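Local coordinates for BLUF domain-containing protein (Acinetobacter baumannii, PDB 6W6Z) that probably acts as a blue-light photoreceptor, a BLUF-family flavoprotein that binds flavin mononucleotide, at residues 11-16 against 45-50. Residues are numbered along the deposited sequence; the frame is centred on the assembly and turned at random.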
ATOM      1  N   ARG A  11       8.804  -1.378   7.545  1.00 18.87           N
ATOM      2  CA  ARG A  11       9.779  -1.707   6.493  1.00 20.70           C
ATOM      3  C   ARG A  11      10.948  -2.443   7.140  1.00 21.09           C
ATOM      4  O   ARG A  11      11.360  -2.016   8.226  1.00 21.22           O
ATOM      5  CB  ARG A  11      10.308  -0.447   5.820  1.00 24.02           C
ATOM      6  CG  ARG A  11      11.307  -0.800   4.741  1.00 27.94           C
ATOM      7  CD  ARG A  11      11.872   0.427   4.122  1.00 33.57           C
ATOM      8  NE  ARG A  11      13.044   0.933   4.815  1.00 37.09           N
ATOM      9  CZ  ARG A  11      14.275   0.459   4.630  1.00 36.94           C
ATOM     10  NH1 ARG A  11      14.483  -0.559   3.802  1.00 38.41           N
ATOM     11  NH2 ARG A  11      15.278   0.996   5.297  1.00 41.54           N
ATOM     12  N   ASN A  12      11.491  -3.467   6.473  1.00 21.85           N
ATOM     13  CA  ASN A  12      12.699  -4.186   6.979  1.00 22.94           C
ATOM     14  C   ASN A  12      13.926  -3.280   6.885  1.00 23.87           C
ATOM     15  O   ASN A  12      14.552  -3.240   5.826  1.00 24.86           O
ATOM     16  CB  ASN A  12      12.943  -5.502   6.261  1.00 21.11           C
ATOM     17  CG  ASN A  12      14.036  -6.335   6.913  1.00 23.44           C
ATOM     18  OD1 ASN A  12      14.804  -5.831   7.721  1.00 20.84           O
ATOM     19  ND2 ASN A  12      14.104  -7.616   6.572  1.00 23.49           N
ATOM     20  N   GLU A  13      14.318  -2.694   8.010  1.00 26.56           N
ATOM     21  CA  GLU A  13      15.415  -1.697   8.065  1.00 30.47           C
ATOM     22  C   GLU A  13      16.747  -2.413   7.787  1.00 30.92           C
ATOM     23  O   GLU A  13      17.742  -1.730   7.536  1.00 28.44           O
ATOM     24  CB  GLU A  13      15.434  -0.958   9.405  1.00 32.49           C
ATOM     25  CG  GLU A  13      14.164  -0.163   9.707  1.00 35.01           C
ATOM     26  CD  GLU A  13      13.171  -0.850  10.640  1.00 38.26           C
ATOM     27  OE1 GLU A  13      13.359  -2.049  10.917  1.00 30.84           O
ATOM     28  OE2 GLU A  13      12.207  -0.187  11.085  1.00 42.00           O
ATOM     29  N   LYS A  14      16.787  -3.738   7.771  1.00 29.13           N
ATOM     30  CA  LYS A  14      18.058  -4.438   7.439  1.00 30.98           C
ATOM     31  C   LYS A  14      18.440  -4.148   5.984  1.00 32.74           C
ATOM     32  O   LYS A  14      19.644  -4.159   5.697  1.00 30.05           O
ATOM     33  CB  LYS A  14      17.963  -5.939   7.689  1.00 31.83           C
ATOM     34  CG  LYS A  14      17.858  -6.320   9.156  1.00 35.62           C
ATOM     35  CD  LYS A  14      17.491  -7.765   9.344  1.00 40.54           C
ATOM     36  CE  LYS A  14      18.383  -8.708   8.572  1.00 43.88           C
ATOM     37  NZ  LYS A  14      18.319 -10.074   9.132  1.00 46.33           N
ATOM     38  N   ASN A  15      17.453  -3.937   5.107  1.00 25.21           N
ATOM     39  CA  ASN A  15      17.638  -3.629   3.668  1.00 27.86           C
ATOM     40  C   ASN A  15      18.046  -2.155   3.545  1.00 25.77           C
ATOM     41  O   ASN A  15      17.176  -1.271   3.763  1.00 28.78           O
ATOM     42  CB  ASN A  15      16.349  -3.926   2.900  1.00 27.98           C
ATOM     43  CG  ASN A  15      16.039  -5.406   2.816  1.00 31.71           C
ATOM     44  OD1 ASN A  15      16.686  -6.214   3.471  1.00 32.16           O
ATOM     45  ND2 ASN A  15      15.080  -5.774   1.980  1.00 30.61           N
ATOM     46  N   GLU A  16      19.328  -1.897   3.304  1.00 26.14           N
ATOM     47  CA  GLU A  16      19.916  -0.529   3.173  1.00 23.90           C
ATOM     48  C   GLU A  16      19.300   0.168   1.951  1.00 24.06           C
ATOM     49  O   GLU A  16      18.971   1.380   2.064  1.00 22.68           O
ATOM     50  CB  GLU A  16      21.446  -0.612   3.064  1.00 26.96           C
ATOM     51  N   ALA A  45       6.003   5.802   4.458  1.00 17.56           N
ATOM     52  CA  ALA A  45       6.613   6.926   5.198  1.00 16.85           C
ATOM     53  C   ALA A  45       7.228   6.403   6.483  1.00 18.03           C
ATOM     54  O   ALA A  45       6.755   5.349   7.020  1.00 17.56           O
ATOM     55  CB  ALA A  45       5.557   7.954   5.508  1.00 18.66           C
ATOM     56  N   ASP A  46       8.263   7.074   6.970  1.00 18.92           N
ATOM     57  CA  ASP A  46       8.784   6.800   8.329  1.00 20.42           C
ATOM     58  C   ASP A  46       9.018   5.284   8.518  1.00 19.78           C
ATOM     59  O   ASP A  46       8.637   4.719   9.574  1.00 19.40           O
ATOM     60  CB  ASP A  46       7.808   7.407   9.350  1.00 22.18           C
ATOM     61  CG  ASP A  46       7.915   8.914   9.461  1.00 24.62           C
ATOM     62  OD1 ASP A  46       8.563   9.488   8.600  1.00 25.15           O
ATOM     63  OD2 ASP A  46       7.373   9.504  10.442  1.00 28.79           O
ATOM     64  N   ASN A  47       9.681   4.641   7.559  1.00 18.74           N
ATOM     65  CA  ASN A  47      10.092   3.202   7.596  1.00 18.71           C
ATOM     66  C   ASN A  47       8.881   2.293   7.785  1.00 17.44           C
ATOM     67  O   ASN A  47       9.037   1.246   8.438  1.00 17.32           O
ATOM     68  CB  ASN A  47      11.118   2.915   8.700  1.00 20.47           C
ATOM     69  CG  ASN A  47      12.489   3.476   8.367  1.00 24.94           C
ATOM     70  OD1 ASN A  47      12.876   3.535   7.196  1.00 25.99           O
ATOM     71  ND2 ASN A  47      13.227   3.898   9.382  1.00 27.34           N
ATOM     72  N   ALA A  48       7.736   2.616   7.196  1.00 16.80           N
ATOM     73  CA  ALA A  48       6.530   1.773   7.343  1.00 18.53           C
ATOM     74  C   ALA A  48       5.645   1.910   6.117  1.00 18.77           C
ATOM     75  O   ALA A  48       5.770   2.917   5.393  1.00 17.89           O
ATOM     76  CB  ALA A  48       5.793   2.146   8.615  1.00 17.74           C
ATOM     77  N   PHE A  49       4.815   0.899   5.898  1.00 17.22           N
ATOM     78  CA  PHE A  49       3.851   0.854   4.774  1.00 17.34           C
ATOM     79  C   PHE A  49       2.417   0.828   5.283  1.00 17.82           C
ATOM     80  O   PHE A  49       2.080   0.304   6.334  1.00 18.91           O
ATOM     81  CB  PHE A  49       4.087  -0.393   3.935  1.00 15.66           C
ATOM     82  CG  PHE A  49       5.414  -0.496   3.262  1.00 17.11           C
ATOM     83  CD1 PHE A  49       5.670   0.218   2.083  1.00 16.20           C
ATOM     84  CD2 PHE A  49       6.395  -1.356   3.750  1.00 16.26           C
ATOM     85  CE1 PHE A  49       6.872   0.055   1.415  1.00 16.94           C
ATOM     86  CE2 PHE A  49       7.616  -1.469   3.097  1.00 18.97           C
ATOM     87  CZ  PHE A  49       7.845  -0.774   1.917  1.00 18.73           C
ATOM     88  N   PHE A  50       1.535   1.281   4.422  1.00 17.29           N
ATOM     89  CA  PHE A  50       0.091   1.050   4.531  1.00 15.70           C
ATOM     90  C   PHE A  50      -0.321   0.605   3.146  1.00 16.04           C
ATOM     91  O   PHE A  50       0.164   1.236   2.199  1.00 15.39           O
ATOM     92  CB  PHE A  50      -0.680   2.288   4.983  1.00 15.65           C
ATOM     93  CG  PHE A  50      -2.175   2.115   4.814  1.00 16.59           C
ATOM     94  CD1 PHE A  50      -2.794   2.278   3.577  1.00 16.66           C
ATOM     95  CD2 PHE A  50      -2.941   1.650   5.870  1.00 18.21           C
ATOM     96  CE1 PHE A  50      -4.154   2.058   3.422  1.00 18.19           C
ATOM     97  CE2 PHE A  50      -4.315   1.452   5.722  1.00 20.96           C
ATOM     98  CZ  PHE A  50      -4.912   1.622   4.494  1.00 18.65           C
TER
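Arg-11 and Asn-47 make the one backbone hydrogen bond of the contact, where the end of strand 2-11 meets the start of its antiparallel neighbour 48-54. Arg-11 N donates to Asn-47 O over 2.8 Å, with an N-H...O angle of 158°. Asn-47 and Asp-46, both with positive phi, form the two-residue hairpin turn that joins strands 39-45 and 48-54; reciprocal backbone bonds between Ala-45 and Ala-48 close it.

Polar contact between side chains is looser. With CG anti to the backbone N (chi1 -180°), the Arg-11 chain runs extended to CD, then bends at chi3. Asn-47 OD1 lies at the edge of the guanidinium, near its plane but 3.5 Å from NE, at most a weak polar approach, with the guanidinium and amide planes 53° apart. The firm bond of this group is made inside its own loop: NH1 donates to Asn-15 O at 2.8 Å, within both the guanidinium and the carbonyl plane, while NH2 adds a weak second bond to the same oxygen. That grip spans the type I turn Asn-12 to Asn-15, where Asn-12 OD1 also accepts from Lys-14 N, closing an Asx turn. Glu-13 OE2 comes within 4.1 Å of Asn-47 CB, its own hydrogen bond being to Gln-10.

Apolar packing falls to the aliphatic root of Arg-11. CB sits 4.0 Å from Phe-49 CE2, approaching the ring obliquely, and CG lies close to the same carbon. Phe-49 also packs against Leu-22 and Ile-25 of helix 18-36 and touches the bound flavin mononucleotide.

Arg-11 thus divides its work: its amide extends the sheet pairing, its methylenes adjoin an aromatic wall of the flavin pocket, and its probably charged guanidinium ties down the loop leading into helix 18-36.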